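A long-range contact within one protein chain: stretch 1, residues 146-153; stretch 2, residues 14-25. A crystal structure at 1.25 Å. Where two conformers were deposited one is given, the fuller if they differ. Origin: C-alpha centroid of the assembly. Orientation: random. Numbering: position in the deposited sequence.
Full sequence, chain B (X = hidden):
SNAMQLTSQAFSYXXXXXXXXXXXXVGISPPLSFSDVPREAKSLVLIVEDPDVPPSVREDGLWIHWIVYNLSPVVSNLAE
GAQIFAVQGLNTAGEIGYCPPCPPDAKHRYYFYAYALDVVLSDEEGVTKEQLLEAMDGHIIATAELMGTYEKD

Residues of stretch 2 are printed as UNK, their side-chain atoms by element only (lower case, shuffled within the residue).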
ATOM      1  N   LEU B 146       4.263  -5.072   4.226  1.00  8.37           N
ATOM      2  CA  LEU B 146       4.888  -5.827   3.153  1.00  6.88           C
ATOM      3  C   LEU B 146       5.229  -7.198   3.723  1.00  7.61           C
ATOM      4  O   LEU B 146       5.493  -7.320   4.897  1.00  9.80           O
ATOM      5  CB  LEU B 146       6.144  -5.088   2.678  1.00  8.80           C
ATOM      6  CG  LEU B 146       7.006  -5.822   1.656  1.00  8.63           C
ATOM      7  CD1 LEU B 146       6.295  -5.993   0.295  1.00 10.52           C
ATOM      8  CD2 LEU B 146       8.300  -5.030   1.458  1.00 12.46           C
ATOM      9  N   MET B 147       5.198  -8.223   2.896  1.00  7.49           N
ATOM     10  CA  MET B 147       5.608  -9.554   3.333  1.00  6.46           C
ATOM     11  C   MET B 147       6.429 -10.174   2.231  1.00  7.02           C
ATOM     12  O   MET B 147       6.136 -10.002   1.066  1.00  8.22           O
ATOM     13  CB  MET B 147       4.378 -10.422   3.653  1.00  9.14           C
ATOM     14  CG  MET B 147       4.745 -11.812   4.234  1.00  9.90           C
ATOM     15  SD  MET B 147       4.957 -13.148   2.979  1.00  6.14           S
ATOM     16  CE  MET B 147       3.195 -13.549   2.717  1.00 13.39           C
ATOM     17  N   GLY B 148       7.496 -10.876   2.607  1.00  7.82           N
ATOM     18  CA  GLY B 148       8.229 -11.730   1.678  1.00  8.49           C
ATOM     19  C   GLY B 148       8.554 -13.044   2.344  1.00  8.35           C
ATOM     20  O   GLY B 148       8.552 -13.117   3.573  1.00  8.55           O
ATOM     21  N   THR B 149       8.874 -14.062   1.556  1.00  8.22           N
ATOM     22  CA  THR B 149       9.153 -15.371   2.120  1.00  8.03           C
ATOM     23  C   THR B 149      10.646 -15.714   2.016  1.00  9.29           C
ATOM     24  O   THR B 149      11.384 -15.145   1.211  1.00  9.67           O
ATOM     25  CB  THR B 149       8.337 -16.465   1.417  1.00  9.56           C
ATOM     26  OG1 THR B 149       8.694 -16.510   0.030  1.00 10.90           O
ATOM     27  CG2 THR B 149       6.850 -16.194   1.547  1.00 11.32           C
ATOM     28  N   TYR B 150      11.098 -16.650   2.832  1.00  9.10           N
ATOM     29  CA  TYR B 150      12.422 -17.228   2.601  1.00  9.12           C
ATOM     30  C   TYR B 150      12.410 -18.684   2.944  1.00 10.43           C
ATOM     31  O   TYR B 150      11.764 -19.105   3.917  1.00 10.29           O
ATOM     32  CB  TYR B 150      13.553 -16.490   3.354  1.00  9.47           C
ATOM     33  CG  TYR B 150      14.871 -16.835   2.694  1.00  8.74           C
ATOM     34  CD1 TYR B 150      15.267 -16.197   1.520  1.00 11.25           C
ATOM     35  CD2 TYR B 150      15.674 -17.864   3.183  1.00 10.52           C
ATOM     36  CE1 TYR B 150      16.408 -16.558   0.859  1.00 13.59           C
ATOM     37  CE2 TYR B 150      16.832 -18.242   2.503  1.00 10.52           C
ATOM     38  CZ  TYR B 150      17.182 -17.576   1.330  1.00 11.91           C
ATOM     39  OH  TYR B 150      18.322 -17.913   0.620  1.00 13.50           O
ATOM     40  N   GLU B 151      13.085 -19.463   2.102  1.00 10.58           N
ATOM     41  CA  GLU B 151      13.268 -20.893   2.318  1.00 12.38           C
ATOM     42  C   GLU B 151      14.691 -21.219   1.907  1.00 13.05           C
ATOM     43  O   GLU B 151      15.152 -20.849   0.824  1.00 13.57           O
ATOM     44  CB  GLU B 151      12.266 -21.689   1.491  1.00 12.92           C
ATOM     45  CG  GLU B 151      12.342 -23.197   1.734  1.00 19.25           C
ATOM     46  CD  GLU B 151      11.264 -23.957   0.962  1.00 25.95           C
ATOM     47  OE1 GLU B 151      10.712 -23.405  -0.013  1.00 25.68           O
ATOM     48  OE2 GLU B 151      10.969 -25.111   1.334  1.00 37.89           O
ATOM     49  N   LYS B 152      15.421 -21.883   2.778  1.00 13.41           N
ATOM     50  CA  LYS B 152      16.790 -22.193   2.427  1.00 13.29           C
ATOM     51  C   LYS B 152      16.819 -23.156   1.260  1.00 19.00           C
ATOM     52  O   LYS B 152      16.027 -24.100   1.186  1.00 19.09           O
ATOM     53  CB  LYS B 152      17.552 -22.797   3.615  1.00 14.85           C
ATOM     54  CG  LYS B 152      17.834 -21.739   4.672  1.00 14.03           C
ATOM     55  CD  LYS B 152      19.035 -22.049   5.543  1.00 24.11           C
ATOM     56  CE  LYS B 152      18.756 -23.251   6.372  1.00 16.64           C
ATOM     57  NZ  LYS B 152      19.755 -23.420   7.505  1.00 15.05           N
ATOM     58  N   ASP B 153      17.721 -22.904   0.326  1.00 19.96           N
ATOM     59  CA  ASP B 153      17.882 -23.844  -0.781  1.00 34.29           C
ATOM     60  C   ASP B 153      19.294 -24.398  -0.812  1.00 40.54           C
ATOM     61  O   ASP B 153      20.043 -24.227   0.153  1.00 29.13           O
ATOM     62  CB  ASP B 153      17.511 -23.204  -2.122  1.00 43.98           C
ATOM     63  CG  ASP B 153      18.394 -22.035  -2.476  1.00 49.60           C
ATOM     64  OD1 ASP B 153      19.412 -21.831  -1.785  1.00 48.05           O
ATOM     65  OD2 ASP B 153      18.070 -21.326  -3.452  1.00 49.83           O
ATOM     66  OXT ASP B 153      19.693 -25.035  -1.787  1.00 37.32           O
ATOM     67  N   UNK B  14       4.478 -11.292  -0.820  1.00  9.24           N
ATOM     68  CA  UNK B  14       4.309 -12.734  -0.788  1.00  9.95           C
ATOM     69  C   UNK B  14       5.319 -13.482  -1.636  1.00  9.39           C
ATOM     70  O   UNK B  14       5.193 -14.703  -1.752  1.00 10.93           O
ATOM     71  N   UNK B  15       6.285 -12.794  -2.225  1.00  9.33           N
ATOM     72  CA  UNK B  15       7.288 -13.447  -3.076  1.00  9.70           C
ATOM     73  C   UNK B  15       8.584 -13.656  -2.300  1.00  8.37           C
ATOM     74  O   UNK B  15       8.750 -13.110  -1.227  1.00  9.98           O
ATOM     75  c   UNK B  15       7.554 -12.632  -4.347  1.00 12.15           C
ATOM     76  c   UNK B  15       6.283 -12.380  -5.187  1.00 13.22           C
ATOM     77  c   UNK B  15       5.477 -13.654  -5.420  1.00 17.43           C
ATOM     78  n   UNK B  15       5.064 -16.488  -5.445  1.00 25.79           N
ATOM     79  n   UNK B  15       6.281 -14.654  -6.134  1.00 23.75           N
ATOM     80  n   UNK B  15       6.866 -16.771  -6.820  1.00 30.18           N
ATOM     81  c   UNK B  15       6.063 -15.968  -6.131  1.00 23.79           C
ATOM     82  N   UNK B  16       9.484 -14.466  -2.842  1.00  9.29           N
ATOM     83  CA  UNK B  16      10.728 -14.759  -2.125  1.00 10.18           C
ATOM     84  C   UNK B  16      11.642 -13.550  -1.992  1.00 10.32           C
ATOM     85  O   UNK B  16      11.884 -12.814  -2.971  1.00 11.25           O
ATOM     86  c   UNK B  16      11.391 -15.834  -3.001  1.00 11.38           C
ATOM     87  c   UNK B  16       9.292 -15.370  -3.984  1.00 10.08           C
ATOM     88  c   UNK B  16      10.255 -16.516  -3.699  1.00 11.74           C
ATOM     89  N   UNK B  17      12.160 -13.345  -0.784  1.00  9.61           N
ATOM     90  CA  UNK B  17      13.216 -12.377  -0.524  1.00  9.45           C
ATOM     91  C   UNK B  17      14.515 -12.936  -1.100  1.00  9.11           C
ATOM     92  O   UNK B  17      14.849 -14.097  -0.841  1.00 11.00           O
ATOM     93  c   UNK B  17      13.381 -12.189   0.991  1.00 10.20           C
ATOM     94  c   UNK B  17      14.554 -11.284   1.298  1.00 11.50           C
ATOM     95  c   UNK B  17      12.015 -11.686   3.128  1.00  9.96           C
ATOM     96  c   UNK B  17      12.073 -11.648   1.581  1.00  9.80           C
ATOM     97  N   UNK B  18      15.259 -12.140  -1.899  1.00  8.98           N
ATOM     98  CA  UNK B  18      16.520 -12.660  -2.447  1.00 10.10           C
ATOM     99  C   UNK B  18      17.505 -13.142  -1.400  1.00 10.27           C
ATOM    100  O   UNK B  18      17.584 -12.648  -0.271  1.00 10.43           O
ATOM    101  c   UNK B  18      15.834 -10.682  -3.602  1.00 10.51           C
ATOM    102  c   UNK B  18      17.081 -11.473  -3.227  1.00 11.42           C
ATOM    103  c   UNK B  18      14.922 -10.815  -2.439  1.00  9.83           C
ATOM    104  N   UNK B  19      18.288 -14.128  -1.817  1.00 10.34           N
ATOM    105  CA  UNK B  19      19.250 -14.800  -0.964  1.00 11.72           C
ATOM    106  C   UNK B  19      20.206 -13.833  -0.259  1.00 11.18           C
ATOM    107  O   UNK B  19      20.610 -14.062   0.878  1.00 12.23           O
ATOM    108  c   UNK B  19      20.757 -18.865  -1.921  1.00 20.78           C
ATOM    109  c   UNK B  19      20.019 -15.794  -1.819  1.00 13.22           C
ATOM    110  c   UNK B  19      21.096 -16.543  -1.060  1.00 13.74           C
ATOM    111  n   UNK B  19      21.379 -19.973  -2.708  1.00 28.54           N
ATOM    112  c   UNK B  19      21.688 -17.662  -1.904  1.00 17.25           C
ATOM    113  N   UNK B  20      20.573 -12.758  -0.953  1.00 11.57           N
ATOM    114  CA  UNK B  20      21.512 -11.763  -0.448  1.00 12.96           C
ATOM    115  C   UNK B  20      21.119 -11.226   0.951  1.00 12.86           C
ATOM    116  O   UNK B  20      21.972 -10.822   1.739  1.00 12.58           O
ATOM    117  c   UNK B  20      23.192  -7.272  -2.290  1.00 53.56           C
ATOM    118  n   UNK B  20      24.437  -7.680  -2.984  1.00 67.55           N
ATOM    119  c   UNK B  20      22.154  -8.380  -2.275  1.00 46.57           C
ATOM    120  c   UNK B  20      21.509 -10.610  -1.465  1.00 25.25           C
ATOM    121  c   UNK B  20      22.414  -9.436  -1.197  1.00 38.29           C
ATOM    122  N   UNK B  21      19.824 -11.183   1.241  1.00  9.54           N
ATOM    123  CA  UNK B  21      19.329 -10.578   2.490  1.00  9.46           C
ATOM    124  C   UNK B  21      19.112 -11.624   3.578  1.00 11.19           C
ATOM    125  O   UNK B  21      18.701 -11.284   4.696  1.00 10.34           O
ATOM    126  c   UNK B  21      18.036  -9.802   2.218  1.00  9.75           C
ATOM    127  c   UNK B  21      19.148  -7.852   1.061  1.00 10.75           C
ATOM    128  c   UNK B  21      18.215  -8.877   1.041  1.00  9.14           C
ATOM    129  c   UNK B  21      19.342  -7.032  -0.054  1.00 12.40           C
ATOM    130  c   UNK B  21      18.594  -7.249  -1.186  1.00 12.55           C
ATOM    131  o   UNK B  21      18.773  -6.434  -2.288  1.00 14.90           O
ATOM    132  c   UNK B  21      17.682  -8.287  -1.228  1.00 11.03           C
ATOM    133  c   UNK B  21      17.492  -9.075  -0.123  1.00 10.58           C
ATOM    134  N   UNK B  22      19.436 -12.886   3.275  1.00  9.63           N
ATOM    135  CA  UNK B  22      19.302 -13.981   4.210  1.00  9.55           C
ATOM    136  C   UNK B  22      20.663 -14.405   4.767  1.00 10.18           C
ATOM    137  O   UNK B  22      21.691 -13.938   4.321  1.00 10.42           O
ATOM    138  o   UNK B  22      19.621 -15.887   2.712  1.00 11.75           O
ATOM    139  c   UNK B  22      18.667 -15.196   3.511  1.00 10.37           C
ATOM    140  N   UNK B  23      20.656 -15.360   5.685  1.00 11.23           N
ATOM    141  CA  UNK B  23      21.887 -15.894   6.200  1.00 10.59           C
ATOM    142  C   UNK B  23      22.653 -16.666   5.140  1.00 12.71           C
ATOM    143  O   UNK B  23      23.825 -16.947   5.361  1.00 13.49           O
ATOM    144  c   UNK B  23      21.580 -16.824   7.363  1.00 11.99           C
ATOM    145  s   UNK B  23      20.758 -18.343   6.858  1.00 13.36           S
ATOM    146  N   UNK B  24      22.019 -17.050   4.034  1.00 11.45           N
ATOM    147  CA  UNK B  24      22.721 -17.753   2.949  1.00 12.30           C
ATOM    148  C   UNK B  24      23.498 -16.834   2.024  1.00 15.51           C
ATOM    149  O   UNK B  24      24.275 -17.316   1.194  1.00 15.99           O
ATOM    150  c   UNK B  24      21.096 -19.678   2.865  1.00 13.13           C
ATOM    151  o   UNK B  24      19.354 -20.264   1.305  1.00 12.74           O
ATOM    152  c   UNK B  24      20.337 -20.641   1.955  1.00 14.10           C
ATOM    153  n   UNK B  24      20.786 -21.886   1.905  1.00 13.06           N
ATOM    154  c   UNK B  24      21.760 -18.574   2.108  1.00 12.98           C
ATOM    155  N   UNK B  25      23.297 -15.529   2.152  1.00 14.23           N
ATOM    156  CA  UNK B  25      24.061 -14.555   1.395  1.00 15.21           C
ATOM    157  C   UNK B  25      24.809 -13.689   2.381  1.00 16.60           C
ATOM    158  O   UNK B  25      25.125 -14.111   3.491  1.00 15.54           O
TER
HETATM  159  O   HOH W   1       6.861 -16.970  -1.902  1.00 13.50           O

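Position 14 has no side-chain atoms, and its phi of 81° favours the same reading: Gly 14. Its N donates to Met 147 O (2.8 Å, 168°), and water 1 links its O (2.8 Å) to Thr 149 OG1 (2.7 Å).

Position 15 carries three carbons, a nitrogen, then a carbon bearing two more nitrogens, a guanidinium: Arg 15. The nearest approach of its side chain to stretch 1 is 6.0 Å, from Arg 15 CB to Thr 149 OG1, so the backbone makes the contact, with Arg 15 O accepting from Thr 149 N (2.9 Å, 161°).

At position 16 three carbons close a ring onto the backbone N, giving Pro 16. It lacks an N-H, but its CA approaches Thr 149 O at 3.4 Å in a CA-H...O contact.

Position 17 has four carbons, forked at the first, with one arm two carbons long: Ile 17. Its N donates to Thr 149 O (2.8 Å, 167°), and its CD1 lies 3.8 Å from Gly 148 O. An ideal CB on Gly 148 would fall 2.7 Å from Ile 17 CG1, a clash that the bare glycine avoids.

Position 18 again has three carbons in a ring onto N, pointing away: Pro 18.

Position 19 has four carbons in a row ending in nitrogen, which sits 2.9 Å from Asp 153 OD1. This is Lys 19, and the NZ–OD1 pair is a salt bridge.

Position 20 has the same chain but points away and makes no contact: Lys 20.

Position 21 shows one carbon, then a six-carbon ring bearing an oxygen: Tyr 21, also without contact.

Position 22 has one carbon and one oxygen: Ser 22. Its CB lies 3.6 Å from the Tyr 150 ring centroid, 15° off the normal, a CH-pi contact over the face. Its OG donates to Lys 19 O (2.8 Å).

Position 23 has one carbon and one sulfur: Cys 23, whose SG is 4.3 Å from Lys 152 CD.

Position 24 has three carbons, the third carrying oxygen and nitrogen: Gln 24. OE1 accepts from Tyr 150 OH (2.7 Å) and Asp 153 N (3.3 Å), while NE2 donates to Asp 153 O (3.0 Å).

Position 25 has no side-chain atoms: Gly 25. An ideal CB would clash with Lys 19 O at 2.6 Å.

The contact, burying 643 Å² in total, works in two parts. Backbone hydrogen bonds align residues 14–17 beside the strand, with Thr 149 and Pro 16 in a parallel bridge. Beyond it, the 22–25 type I turn brings Gln 24 to Tyr 150 and the C-terminal residue, where side-chain bonds take over.

Stretch 2 14-25: GRPIPKKYSCQG
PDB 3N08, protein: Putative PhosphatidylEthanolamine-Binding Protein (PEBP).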